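PDB 4LHB: molybdopterin adenylyltransferase from Pyrococcus furiosus, which catalyses the adenylylation of molybdopterin with ATP, a step in building the molybdenum cofactor, releasing diphosphate and adenylyl-molybdopterin. Local coordinates for residues K29-G34 and S175-I180; I36-K41 and K69-D74; L114-L119 and I146-E151; E123-K128 and T140-G145. All blocks are in the same frame, centred on the assembly; numbering follows the deposited sequence.

Interaction 1. Residues K29-G34 and S175-I180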
loop_
_atom_site.group_PDB
_atom_site.type_symbol
_atom_site.label_atom_id
_atom_site.label_comp_id
_atom_site.label_asym_id
_atom_site.label_seq_id
_atom_site.Cartn_x
_atom_site.Cartn_y
_atom_site.Cartn_z
ATOM N N LYS C 29 -5.533 -18.883 -29.979
ATOM C CA LYS C 29 -5.330 -20.186 -30.684
ATOM C C LYS C 29 -4.177 -20.997 -30.074
ATOM O O LYS C 29 -4.375 -22.142 -29.626
ATOM C CB LYS C 29 -5.119 -19.968 -32.211
ATOM C CG LYS C 29 -6.415 -20.095 -33.028
ATOM C CD LYS C 29 -6.569 -19.066 -34.147
ATOM C CE LYS C 29 -8.016 -18.967 -34.649
ATOM N NZ LYS C 29 -8.439 -17.551 -34.902
ATOM N N THR C 30 -2.988 -20.388 -30.053
ATOM C CA THR C 30 -1.900 -20.795 -29.133
ATOM C C THR C 30 -1.030 -19.622 -28.592
ATOM O O THR C 30 -0.894 -18.582 -29.224
ATOM C CB THR C 30 -0.967 -21.763 -29.836
ATOM O OG1 THR C 30 -0.071 -22.348 -28.865
ATOM C CG2 THR C 30 -0.244 -21.021 -30.988
ATOM N N PHE C 31 -0.375 -19.839 -27.461
ATOM C CA PHE C 31 0.467 -18.795 -26.839
ATOM C C PHE C 31 1.969 -19.101 -26.853
ATOM O O PHE C 31 2.420 -20.237 -27.075
ATOM C CB PHE C 31 0.045 -18.616 -25.382
ATOM C CG PHE C 31 0.229 -19.846 -24.578
ATOM C CD1 PHE C 31 1.414 -20.068 -23.883
ATOM C CD2 PHE C 31 -0.742 -20.795 -24.550
ATOM C CE1 PHE C 31 1.603 -21.223 -23.135
ATOM C CE2 PHE C 31 -0.558 -21.967 -23.814
ATOM C CZ PHE C 31 0.618 -22.190 -23.100
ATOM N N LYS C 32 2.737 -18.072 -26.552
ATOM C CA LYS C 32 4.164 -18.244 -26.361
ATOM C C LYS C 32 4.469 -18.228 -24.865
ATOM O O LYS C 32 3.790 -17.552 -24.100
ATOM C CB LYS C 32 4.910 -17.167 -27.127
ATOM C CG LYS C 32 4.911 -17.417 -28.619
ATOM C CD LYS C 32 4.783 -16.136 -29.410
ATOM C CE LYS C 32 5.162 -16.359 -30.882
ATOM N NZ LYS C 32 5.484 -15.100 -31.624
ATOM N N PHE C 33 5.456 -19.011 -24.434
ATOM C CA PHE C 33 5.884 -18.968 -23.037
ATOM C C PHE C 33 7.381 -19.007 -22.721
ATOM O O PHE C 33 8.213 -19.479 -23.519
ATOM C CB PHE C 33 5.192 -20.037 -22.239
ATOM C CG PHE C 33 5.767 -21.378 -22.413
ATOM C CD1 PHE C 33 6.595 -21.926 -21.438
ATOM C CD2 PHE C 33 5.468 -22.134 -23.540
ATOM C CE1 PHE C 33 7.112 -23.210 -21.578
ATOM C CE2 PHE C 33 5.990 -23.414 -23.690
ATOM C CZ PHE C 33 6.811 -23.960 -22.703
ATOM N N GLY C 34 7.684 -18.469 -21.531
ATOM C CA GLY C 34 9.027 -18.407 -20.983
ATOM C C GLY C 34 9.056 -19.096 -19.641
ATOM O O GLY C 34 8.035 -19.213 -18.963
ATOM N N SER C 175 -4.709 -26.554 -16.810
ATOM C CA SER C 175 -6.160 -26.414 -16.788
ATOM C C SER C 175 -6.677 -25.000 -17.109
ATOM O O SER C 175 -7.759 -24.875 -17.727
ATOM C CB SER C 175 -6.691 -26.894 -15.465
ATOM O OG SER C 175 -8.056 -26.638 -15.339
ATOM N N GLU C 176 -5.921 -23.930 -16.779
ATOM C CA GLU C 176 -6.512 -22.586 -16.877
ATOM C C GLU C 176 -5.835 -21.592 -17.764
ATOM O O GLU C 176 -6.369 -20.483 -17.976
ATOM C CB GLU C 176 -6.701 -21.981 -15.509
ATOM C CG GLU C 176 -7.437 -22.900 -14.552
ATOM C CD GLU C 176 -8.832 -23.230 -15.046
ATOM O OE1 GLU C 176 -9.318 -24.332 -14.774
ATOM O OE2 GLU C 176 -9.448 -22.365 -15.691
ATOM N N VAL C 177 -4.685 -21.948 -18.312
ATOM C CA VAL C 177 -3.926 -20.952 -19.082
ATOM C C VAL C 177 -4.762 -20.260 -20.151
ATOM O O VAL C 177 -4.718 -19.021 -20.277
ATOM C CB VAL C 177 -2.607 -21.493 -19.656
ATOM C CG1 VAL C 177 -2.848 -22.669 -20.605
ATOM C CG2 VAL C 177 -1.855 -20.352 -20.333
ATOM N N PHE C 178 -5.595 -21.018 -20.866
ATOM C CA PHE C 178 -6.428 -20.408 -21.946
ATOM C C PHE C 178 -7.601 -19.630 -21.389
ATOM O O PHE C 178 -7.912 -18.555 -21.892
ATOM C CB PHE C 178 -6.928 -21.465 -22.908
ATOM C CG PHE C 178 -5.870 -22.033 -23.766
ATOM C CD1 PHE C 178 -5.350 -21.298 -24.819
ATOM C CD2 PHE C 178 -5.389 -23.299 -23.529
ATOM C CE1 PHE C 178 -4.341 -21.820 -25.641
ATOM C CE2 PHE C 178 -4.399 -23.837 -24.335
ATOM C CZ PHE C 178 -3.869 -23.107 -25.406
ATOM N N HIS C 179 -8.251 -20.140 -20.350
ATOM C CA HIS C 179 -9.293 -19.300 -19.699
ATOM C C HIS C 179 -8.700 -17.933 -19.318
ATOM O O HIS C 179 -9.255 -16.833 -19.606
ATOM C CB HIS C 179 -9.862 -19.939 -18.443
ATOM C CG HIS C 179 -10.630 -21.212 -18.662
ATOM N ND1 HIS C 179 -11.041 -21.637 -19.876
ATOM C CD2 HIS C 179 -11.104 -22.149 -17.746
ATOM C CE1 HIS C 179 -11.726 -22.786 -19.730
ATOM N NE2 HIS C 179 -11.749 -23.103 -18.436
ATOM N N ILE C 180 -7.520 -17.995 -18.707
ATOM C CA ILE C 180 -6.892 -16.789 -18.171
ATOM C C ILE C 180 -6.559 -15.880 -19.335
ATOM O O ILE C 180 -6.895 -14.687 -19.326
ATOM C CB ILE C 180 -5.643 -17.075 -17.300
ATOM C CG1 ILE C 180 -6.027 -17.855 -16.046
ATOM C CG2 ILE C 180 -5.079 -15.768 -16.880
ATOM C CD1 ILE C 180 -4.955 -18.656 -15.363
#
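Phe31 meets Phe178 and Val177 of helix 163-184 in a small apolar cluster that no hydrogen bond crosses. The two rings form an offset edge-to-face pair: the edge of Phe31 points at the face of Phe178, with centroids 5.6 Å apart and planes inclined by 68°. The closest carbons of this pair are Phe31 CE2 and Phe178 CZ, separated by 3.8 Å. Val177 approaches differently, over a face of the Phe31 ring. Its CG2 stands 4.2 Å from the Phe31 ring centroid and only 18° off the ring normal, the geometry of a CH-pi contact, while Val177 CG1 lies 4.0 Å from Phe31 CE2. Phe31 reaches both partners because its CG sits between the backbone N and the carbonyl carbon (chi1 62°). Phe178 continues outward to the backbone ahead of Phe31, its CE1 lying 4.0 Å from Lys29 O. With an alanine at Phe31, Phe178 would probably lose its aromatic mate and a gap would open beside the methyls of Val177. Around the cluster, Leu62 touches both phenylalanines, and Val92 of strand 92-96 packs on Phe31 and Val177. Backbone bonds tie Phe31 and Phe33 to Glu64, and Lys32 to Val92. The contact thus lays helix 163-184 against the chain at the N-terminal side of strand 32-38, which runs between 64-71 and 92-96.

Interaction 2. Residues I36-K41 and K69-D74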
loop_
_atom_site.group_PDB
_atom_site.type_symbol
_atom_site.label_atom_id
_atom_site.label_comp_id
_atom_site.label_asym_id
_atom_site.label_seq_id
_atom_site.Cartn_x
_atom_site.Cartn_y
_atom_site.Cartn_z
ATOM N N ILE C 36 11.613 -19.281 -16.066
ATOM C CA ILE C 36 12.762 -18.745 -15.317
ATOM C C ILE C 36 12.900 -19.532 -14.023
ATOM O O ILE C 36 11.995 -19.549 -13.198
ATOM C CB ILE C 36 12.590 -17.253 -15.030
ATOM C CG1 ILE C 36 12.506 -16.469 -16.347
ATOM C CG2 ILE C 36 13.747 -16.753 -14.187
ATOM C CD1 ILE C 36 11.845 -15.075 -16.300
ATOM N N THR C 37 14.008 -20.225 -13.831
ATOM C CA THR C 37 14.177 -20.893 -12.541
ATOM C C THR C 37 15.091 -19.981 -11.715
ATOM O O THR C 37 16.106 -19.519 -12.206
ATOM C CB THR C 37 14.685 -22.365 -12.669
ATOM O OG1 THR C 37 16.099 -22.402 -12.596
ATOM C CG2 THR C 37 14.280 -22.974 -13.959
ATOM N N VAL C 38 14.685 -19.639 -10.506
ATOM C CA VAL C 38 15.519 -18.777 -9.686
ATOM C C VAL C 38 16.159 -19.572 -8.521
ATOM O O VAL C 38 15.458 -20.125 -7.639
ATOM C CB VAL C 38 14.791 -17.459 -9.271
ATOM C CG1 VAL C 38 13.555 -17.189 -10.155
ATOM C CG2 VAL C 38 14.449 -17.419 -7.806
ATOM N N SER C 39 17.502 -19.644 -8.565
ATOM C CA SER C 39 18.299 -20.510 -7.675
ATOM C C SER C 39 19.770 -20.078 -7.645
ATOM O O SER C 39 20.478 -20.162 -8.670
ATOM C CB SER C 39 18.253 -21.983 -8.145
ATOM O OG SER C 39 18.818 -22.888 -7.171
ATOM N N ASP C 40 20.236 -19.645 -6.475
ATOM C CA ASP C 40 21.649 -19.294 -6.324
ATOM C C ASP C 40 22.502 -20.501 -6.729
ATOM O O ASP C 40 23.340 -20.389 -7.634
ATOM C CB ASP C 40 21.953 -18.801 -4.906
ATOM C CG ASP C 40 21.657 -17.312 -4.717
ATOM O OD1 ASP C 40 21.506 -16.854 -3.564
ATOM O OD2 ASP C 40 21.591 -16.568 -5.715
ATOM N N LYS C 41 22.232 -21.658 -6.126
ATOM C CA LYS C 41 22.973 -22.907 -6.451
ATOM C C LYS C 41 22.876 -23.245 -7.947
ATOM O O LYS C 41 23.892 -23.418 -8.625
ATOM C CB LYS C 41 22.550 -24.089 -5.545
ATOM C CG LYS C 41 23.088 -23.977 -4.093
ATOM C CD LYS C 41 22.597 -25.037 -3.066
ATOM C CE LYS C 41 21.085 -24.939 -2.767
ATOM N NZ LYS C 41 20.650 -25.245 -1.364
ATOM N N LYS C 69 15.994 -19.433 -18.718
ATOM C CA LYS C 69 17.187 -18.930 -18.057
ATOM C C LYS C 69 17.186 -19.286 -16.592
ATOM O O LYS C 69 16.108 -19.337 -15.973
ATOM C CB LYS C 69 17.309 -17.438 -18.217
ATOM C CG LYS C 69 18.625 -16.899 -17.679
ATOM C CD LYS C 69 19.167 -15.740 -18.507
ATOM C CE LYS C 69 20.072 -14.751 -17.742
ATOM N NZ LYS C 69 19.978 -13.399 -18.395
ATOM N N ILE C 70 18.383 -19.587 -16.050
ATOM C CA ILE C 70 18.538 -19.902 -14.617
ATOM C C ILE C 70 19.165 -18.664 -14.106
ATOM O O ILE C 70 20.148 -18.219 -14.680
ATOM C CB ILE C 70 19.509 -21.052 -14.329
ATOM C CG1 ILE C 70 19.214 -22.227 -15.264
ATOM C CG2 ILE C 70 19.410 -21.526 -12.873
ATOM C CD1 ILE C 70 19.175 -23.590 -14.559
ATOM N N VAL C 71 18.588 -18.064 -13.079
ATOM C CA VAL C 71 19.140 -16.814 -12.512
ATOM C C VAL C 71 19.329 -16.953 -10.999
ATOM O O VAL C 71 18.607 -17.673 -10.308
ATOM C CB VAL C 71 18.237 -15.584 -12.828
ATOM C CG1 VAL C 71 18.129 -15.339 -14.331
ATOM C CG2 VAL C 71 16.848 -15.688 -12.175
ATOM N N PRO C 72 20.300 -16.264 -10.455
ATOM C CA PRO C 72 20.411 -16.268 -9.002
ATOM C C PRO C 72 19.180 -15.663 -8.293
ATOM O O PRO C 72 18.383 -14.982 -8.924
ATOM C CB PRO C 72 21.637 -15.400 -8.756
ATOM C CG PRO C 72 21.719 -14.554 -9.947
ATOM C CD PRO C 72 21.272 -15.381 -11.086
ATOM N N ASP C 73 19.055 -15.896 -6.990
ATOM C CA ASP C 73 17.949 -15.361 -6.199
ATOM C C ASP C 73 18.223 -13.898 -5.970
ATOM O O ASP C 73 18.583 -13.490 -4.894
ATOM C CB ASP C 73 17.762 -16.161 -4.887
ATOM C CG ASP C 73 16.247 -16.268 -4.424
ATOM O OD1 ASP C 73 16.010 -17.197 -3.621
ATOM O OD2 ASP C 73 15.283 -15.475 -4.810
ATOM N N ASP C 74 18.038 -13.101 -7.014
ATOM C CA ASP C 74 18.481 -11.706 -7.081
ATOM C C ASP C 74 17.443 -10.861 -7.880
ATOM O O ASP C 74 17.207 -11.088 -9.062
ATOM C CB ASP C 74 19.839 -11.669 -7.781
ATOM C CG ASP C 74 20.400 -10.234 -7.965
ATOM O OD1 ASP C 74 19.927 -9.484 -8.822
ATOM O OD2 ASP C 74 21.349 -9.865 -7.265
#
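Thr37 and Val71 exchange backbone bonds with the facing strand in a parallel beta ladder, the sheet part of a beta-alpha-beta unit whose connection carries helix 51-60. Thr37 N donates to Lys69 O at 3.1 Å. In the next bond Val71 N gives its hydrogen to Thr37 O at 3.0 Å, and Ser39 N then reaches Val71 O at 2.9 Å. The last two are nearly straight, with N-H...O angles of 168° and 165°. Past the strand ends a side chain takes over: Asp73 N donates to Asp40 OD2 at 2.9 Å, reaching the oxygen from above the carboxylate plane, 57° out of it. The same OD2 accepts a bond from Gln150 NE2 of the third subunit, another copy of the protein, which also binds Asp73 O, so this turn is gripped from within and across the interface. Ser39 and Asp74 are N-caps of the helices that follow, through bonds to Gly42 N and Glu77 N.

The packing divides between the two faces of the sheet. Ile36, Val38 and Val71 share one, where the CG2 branch of Val71 is the one turned to the adjoining strand. Val71 CG2 meets Ile36 CG2 at 3.8 Å and Val38 CB at 4.0 Å. Helix 75-87 lies on this face, its Ala81 touching Ile36 and Val71. Thr37 and Ile70 occupy the other face, where Thr37 OG1, weakly bonded to Asp49 OD2, lies 3.4 Å from Ile70 CG2.

Interaction 3. Residues L114-L119 and I146-E151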
loop_
_atom_site.group_PDB
_atom_site.type_symbol
_atom_site.label_atom_id
_atom_site.label_comp_id
_atom_site.label_asym_id
_atom_site.label_seq_id
_atom_site.Cartn_x
_atom_site.Cartn_y
_atom_site.Cartn_z
ATOM N N LEU C 114 4.266 -5.377 -10.018
ATOM C CA LEU C 114 4.000 -5.062 -11.420
ATOM C C LEU C 114 2.584 -5.474 -11.954
ATOM O O LEU C 114 2.132 -4.957 -13.001
ATOM C CB LEU C 114 5.066 -5.712 -12.305
ATOM C CG LEU C 114 6.520 -5.288 -12.048
ATOM C CD1 LEU C 114 7.482 -5.917 -13.063
ATOM C CD2 LEU C 114 6.624 -3.761 -12.032
ATOM N N PHE C 115 1.903 -6.379 -11.266
ATOM C CA PHE C 115 0.634 -6.884 -11.736
ATOM C C PHE C 115 -0.407 -5.799 -11.815
ATOM O O PHE C 115 -0.626 -5.149 -10.837
ATOM C CB PHE C 115 0.048 -7.917 -10.754
ATOM C CG PHE C 115 0.835 -9.158 -10.635
ATOM C CD1 PHE C 115 1.709 -9.553 -11.625
ATOM C CD2 PHE C 115 0.688 -9.964 -9.518
ATOM C CE1 PHE C 115 2.449 -10.718 -11.496
ATOM C CE2 PHE C 115 1.411 -11.140 -9.388
ATOM C CZ PHE C 115 2.299 -11.512 -10.382
ATOM N N ASP C 116 -1.104 -5.650 -12.936
ATOM C CA ASP C 116 -2.296 -4.809 -12.957
ATOM C C ASP C 116 -3.522 -5.534 -12.394
ATOM O O ASP C 116 -4.414 -4.896 -11.894
ATOM C CB ASP C 116 -2.569 -4.269 -14.337
ATOM C CG ASP C 116 -1.405 -3.506 -14.879
ATOM O OD1 ASP C 116 -1.474 -2.269 -14.869
ATOM O OD2 ASP C 116 -0.400 -4.110 -15.284
ATOM N N LYS C 117 -3.566 -6.855 -12.455
ATOM C CA LYS C 117 -4.664 -7.609 -11.846
ATOM C C LYS C 117 -4.052 -8.834 -11.202
ATOM O O LYS C 117 -3.173 -9.446 -11.793
ATOM C CB LYS C 117 -5.707 -8.029 -12.914
ATOM C CG LYS C 117 -7.157 -7.633 -12.560
ATOM C CD LYS C 117 -7.686 -6.531 -13.456
ATOM C CE LYS C 117 -8.715 -5.610 -12.831
ATOM N NZ LYS C 117 -10.037 -6.121 -12.412
ATOM N N GLU C 118 -4.435 -9.163 -9.977
ATOM C CA GLU C 118 -3.884 -10.341 -9.330
ATOM C C GLU C 118 -4.889 -11.505 -9.351
ATOM O O GLU C 118 -6.053 -11.282 -9.246
ATOM C CB GLU C 118 -3.464 -10.051 -7.883
ATOM C CG GLU C 118 -2.303 -10.961 -7.434
ATOM C CD GLU C 118 -2.240 -11.253 -5.929
ATOM O OE1 GLU C 118 -3.070 -10.680 -5.156
ATOM O OE2 GLU C 118 -1.349 -12.085 -5.532
ATOM N N LEU C 119 -4.420 -12.744 -9.492
ATOM C CA LEU C 119 -5.321 -13.888 -9.614
ATOM C C LEU C 119 -5.400 -14.528 -8.261
ATOM O O LEU C 119 -4.597 -14.215 -7.413
ATOM C CB LEU C 119 -4.852 -14.866 -10.697
ATOM C CG LEU C 119 -4.741 -14.273 -12.118
ATOM C CD1 LEU C 119 -4.222 -15.216 -13.227
ATOM C CD2 LEU C 119 -6.047 -13.641 -12.533
ATOM N N ILE C 146 -1.502 -10.460 -13.946
ATOM C CA ILE C 146 -1.441 -9.931 -15.289
ATOM C C ILE C 146 -0.709 -8.622 -15.308
ATOM O O ILE C 146 -1.071 -7.699 -14.584
ATOM C CB ILE C 146 -2.868 -9.640 -15.823
ATOM C CG1 ILE C 146 -3.632 -10.955 -15.907
ATOM C CG2 ILE C 146 -2.829 -9.043 -17.214
ATOM C CD1 ILE C 146 -4.188 -11.333 -14.565
ATOM N N ILE C 147 0.282 -8.514 -16.181
ATOM C CA ILE C 147 0.882 -7.249 -16.505
ATOM C C ILE C 147 0.286 -6.821 -17.855
ATOM O O ILE C 147 0.328 -7.578 -18.792
ATOM C CB ILE C 147 2.423 -7.411 -16.671
ATOM C CG1 ILE C 147 3.068 -8.101 -15.459
ATOM C CG2 ILE C 147 3.109 -6.075 -16.981
ATOM C CD1 ILE C 147 4.573 -8.374 -15.566
ATOM N N ARG C 148 -0.208 -5.599 -17.964
ATOM C CA ARG C 148 -0.725 -5.064 -19.192
ATOM C C ARG C 148 0.051 -3.900 -19.810
ATOM O O ARG C 148 0.430 -2.969 -19.099
ATOM C CB ARG C 148 -2.051 -4.422 -18.904
ATOM C CG ARG C 148 -3.133 -5.337 -18.447
ATOM C CD ARG C 148 -4.207 -4.427 -17.933
ATOM N NE ARG C 148 -5.361 -5.190 -17.536
ATOM C CZ ARG C 148 -6.295 -4.717 -16.740
ATOM N NH1 ARG C 148 -6.162 -3.494 -16.259
ATOM N NH2 ARG C 148 -7.360 -5.459 -16.429
ATOM N N GLY C 149 0.162 -3.912 -21.141
ATOM C CA GLY C 149 0.524 -2.739 -21.908
ATOM C C GLY C 149 -0.731 -2.002 -22.323
ATOM O O GLY C 149 -1.746 -2.221 -21.729
ATOM N N GLN C 150 -0.640 -1.107 -23.309
ATOM C CA GLN C 150 -1.782 -0.375 -23.867
ATOM C C GLN C 150 -2.775 -1.368 -24.468
ATOM O O GLN C 150 -3.987 -1.228 -24.237
ATOM C CB GLN C 150 -1.352 0.619 -24.952
ATOM C CG GLN C 150 -1.077 2.036 -24.488
ATOM C CD GLN C 150 -0.453 2.914 -25.611
ATOM O OE1 GLN C 150 -0.844 2.816 -26.775
ATOM N NE2 GLN C 150 0.502 3.776 -25.261
ATOM N N GLU C 151 -2.266 -2.351 -25.224
ATOM C CA GLU C 151 -3.073 -3.479 -25.658
ATOM C C GLU C 151 -2.605 -4.867 -25.147
ATOM O O GLU C 151 -3.439 -5.697 -24.732
ATOM C CB GLU C 151 -3.180 -3.480 -27.188
ATOM C CG GLU C 151 -4.242 -4.442 -27.758
ATOM C CD GLU C 151 -4.914 -3.937 -29.036
ATOM O OE1 GLU C 151 -6.040 -4.396 -29.315
ATOM O OE2 GLU C 151 -4.339 -3.082 -29.763
#
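Two successive residues, Asp116 and Lys117, are set opposite the single residue Ile146, which makes a classic beta bulge. Ile146 O accepts a 2.6 Å bond from Asp116 N. A second, weak bond brings Lys117 N to 3.4 Å from Ile146 O. The return bond, Ile146 N to Lys117 O at 2.9 Å, closes the antiparallel hydrogen-bonded pair. From within the bulge, the Asp116 side chain carries the bonding on to Arg148: Asp116 OD2 takes Arg148 N at 3.1 Å in a nearly straight bond (170°), the donor standing 52° out of the carboxylate plane. OD2 also forms a salt bridge with Lys75 NZ of the third subunit, so one oxygen serves both fold and interface.

The side chains arrange themselves around this frame. Ile146 bends at chi2 (82°), which carries CD1 to within 3.6 Å of Leu119 CD2. Farther along, Phe115 CD1 lies 4.3 Å from Ile147 CG1, the latter near the plane of the ring. The aliphatic part of Lys117 runs obliquely past the Arg148 guanidinium, and its ammonium goes on to the second subunit, a further copy of the protein, bonding Gly100 O, Asp105 O and Glu109 OE2 there; Ile101 of that subunit packs on Lys117, Leu119 and Ile146.

Short strand 117-118 forms one edge of the mixed sheet within this chain, beside strand 143-148, whose Ile147 is in turn bonded to Val154 of strand 153-159.

Interaction 4. Residues E123-K128 and T140-G145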
loop_
_atom_site.group_PDB
_atom_site.type_symbol
_atom_site.label_atom_id
_atom_site.label_comp_id
_atom_site.label_asym_id
_atom_site.label_seq_id
_atom_site.Cartn_x
_atom_site.Cartn_y
_atom_site.Cartn_z
ATOM N N GLU C 123 -4.304 -19.366 -3.655
ATOM C CA GLU C 123 -5.317 -20.039 -2.843
ATOM C C GLU C 123 -5.607 -21.387 -3.434
ATOM O O GLU C 123 -5.651 -22.372 -2.703
ATOM C CB GLU C 123 -6.620 -19.297 -2.853
ATOM C CG GLU C 123 -6.614 -17.909 -2.280
ATOM C CD GLU C 123 -8.019 -17.473 -1.879
ATOM O OE1 GLU C 123 -9.004 -18.198 -2.163
ATOM O OE2 GLU C 123 -8.156 -16.398 -1.274
ATOM N N VAL C 124 -5.814 -21.419 -4.757
ATOM C CA VAL C 124 -6.141 -22.668 -5.454
ATOM C C VAL C 124 -4.977 -23.659 -5.355
ATOM O O VAL C 124 -5.150 -24.819 -4.922
ATOM C CB VAL C 124 -6.599 -22.402 -6.902
ATOM C CG1 VAL C 124 -6.551 -23.686 -7.703
ATOM C CG2 VAL C 124 -8.008 -21.768 -6.874
ATOM N N PHE C 125 -3.786 -23.149 -5.648
ATOM C CA PHE C 125 -2.539 -23.873 -5.415
ATOM C C PHE C 125 -2.486 -24.440 -4.012
ATOM O O PHE C 125 -2.183 -25.598 -3.818
ATOM C CB PHE C 125 -1.295 -22.966 -5.632
ATOM C CG PHE C 125 -0.013 -23.711 -5.590
ATOM C CD1 PHE C 125 0.565 -24.167 -6.750
ATOM C CD2 PHE C 125 0.585 -24.018 -4.390
ATOM C CE1 PHE C 125 1.744 -24.892 -6.727
ATOM C CE2 PHE C 125 1.741 -24.763 -4.345
ATOM C CZ PHE C 125 2.331 -25.184 -5.521
ATOM N N ARG C 126 -2.719 -23.604 -3.023
ATOM C CA ARG C 126 -2.650 -24.077 -1.663
ATOM C C ARG C 126 -3.720 -25.109 -1.368
ATOM O O ARG C 126 -3.440 -26.079 -0.667
ATOM C CB ARG C 126 -2.667 -22.904 -0.658
ATOM C CG ARG C 126 -1.274 -22.296 -0.523
ATOM C CD ARG C 126 -1.099 -21.234 0.547
ATOM N NE ARG C 126 -1.815 -20.022 0.198
ATOM C CZ ARG C 126 -1.421 -19.149 -0.711
ATOM N NH1 ARG C 126 -0.299 -19.329 -1.386
ATOM N NH2 ARG C 126 -2.177 -18.096 -0.977
ATOM N N ALA C 127 -4.917 -24.949 -1.927
ATOM C CA ALA C 127 -5.992 -25.947 -1.691
ATOM C C ALA C 127 -5.591 -27.302 -2.254
ATOM O O ALA C 127 -5.683 -28.298 -1.564
ATOM C CB ALA C 127 -7.333 -25.502 -2.255
ATOM N N LYS C 128 -5.108 -27.356 -3.479
ATOM C CA LYS C 128 -4.728 -28.653 -4.012
ATOM C C LYS C 128 -3.570 -29.227 -3.190
ATOM O O LYS C 128 -3.571 -30.399 -2.840
ATOM C CB LYS C 128 -4.345 -28.570 -5.504
ATOM C CG LYS C 128 -4.102 -29.924 -6.180
ATOM C CD LYS C 128 -5.381 -30.759 -6.321
ATOM C CE LYS C 128 -5.132 -32.184 -6.844
ATOM N NZ LYS C 128 -5.061 -33.227 -5.767
ATOM N N THR C 140 3.579 -22.394 1.979
ATOM C CA THR C 140 3.504 -22.371 0.523
ATOM C C THR C 140 3.116 -20.974 0.045
ATOM O O THR C 140 2.076 -20.389 0.466
ATOM C CB THR C 140 2.476 -23.336 -0.088
ATOM O OG1 THR C 140 2.611 -24.639 0.462
ATOM C CG2 THR C 140 2.706 -23.415 -1.567
ATOM N N ARG C 141 3.961 -20.439 -0.826
ATOM C CA ARG C 141 3.642 -19.171 -1.449
ATOM C C ARG C 141 3.794 -19.305 -2.960
ATOM O O ARG C 141 4.692 -19.971 -3.469
ATOM C CB ARG C 141 4.457 -18.037 -0.810
ATOM C CG ARG C 141 4.465 -18.108 0.734
ATOM C CD ARG C 141 4.952 -16.841 1.456
ATOM N NE ARG C 141 5.968 -16.213 0.636
ATOM C CZ ARG C 141 6.306 -14.936 0.686
ATOM N NH1 ARG C 141 5.744 -14.116 1.574
ATOM N NH2 ARG C 141 7.241 -14.491 -0.151
ATOM N N ALA C 142 2.840 -18.751 -3.672
ATOM C CA ALA C 142 2.812 -18.852 -5.122
ATOM C C ALA C 142 1.824 -17.832 -5.505
ATOM O O ALA C 142 0.915 -17.540 -4.744
ATOM C CB ALA C 142 2.311 -20.200 -5.572
ATOM N N THR C 143 1.988 -17.279 -6.687
ATOM C CA THR C 143 1.137 -16.171 -7.087
ATOM C C THR C 143 1.032 -16.163 -8.579
ATOM O O THR C 143 1.850 -16.781 -9.260
ATOM C CB THR C 143 1.732 -14.825 -6.605
ATOM O OG1 THR C 143 0.751 -13.792 -6.779
ATOM C CG2 THR C 143 3.021 -14.459 -7.382
ATOM N N ALA C 144 0.053 -15.428 -9.085
ATOM C CA ALA C 144 -0.080 -15.220 -10.530
ATOM C C ALA C 144 -0.786 -13.897 -10.764
ATOM O O ALA C 144 -1.612 -13.479 -9.953
ATOM C CB ALA C 144 -0.836 -16.392 -11.160
ATOM N N GLY C 145 -0.473 -13.215 -11.848
ATOM C CA GLY C 145 -1.146 -11.987 -12.135
ATOM C C GLY C 145 -0.902 -11.590 -13.557
ATOM O O GLY C 145 -0.106 -12.255 -14.247
#
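Phe125 and Arg126 pack against Thr140 and Ala142 in a mixed contact, ring and methyl packing beside one weak polar bond, between helix 121-133 and the chain leading into strand 143-148. Phe125 points CG away from its backbone N (chi1 -172°), directing the ring at the incoming chain. Ala142 CB lies over one face of that ring, 4.2 Å from Phe125 CG and displaced toward the rim. Thr140 crosses the Phe125 side chain at about a right angle, its CG2 3.2 Å from Phe125 CE2. The Arg126 and Thr140 side chains run antiparallel alongside one another, Arg126 CG lying 3.9 Å from Thr140 CB. A bend at chi3 (-69°) swings the guanidinium aside, bringing Arg126 NH1 to Thr140 O in a weak, bent bond (3.2 Å, 128° at the hydrogen). The charge has a stronger partner elsewhere: Arg126 NE forms a salt bridge with Glu123 OE1 of the fourth subunit, another copy of the protein, which also bonds Thr140 O through Ser120 OG. A leucine in place of Arg126 would probably cost that glutamate this arginine partner and the Thr140 carbonyl one donor. Pro160 touches both Phe125 and Ala142, Phe121 of the same helix touches Ala142, and helix 163-184 lies against Val124 and Lys128.

How the interactions relate
All four contacts reach one mixed sheet. Interactions 1 and 2 share strand 32-38 but lie about 24 Å apart between centres, on opposite sides of the chain's centre. Interactions 3 and 4, their centres about 18 Å apart, share strand 143-148 and touch directly, with a probable hydrogen bond from Leu119 N to Ala144 O (2.9 Å). Interaction 1 touches interaction 3 where Ile180 packs on Leu119. Along the chain, interaction 1 spans the other three; interaction 2 closes before interaction 3 opens, and interaction 3 encloses interaction 4. Interactions 1, 3 and 4 meet the second subunit, and 2 and 3 the third, so the sheet and its helices also build the hexamer.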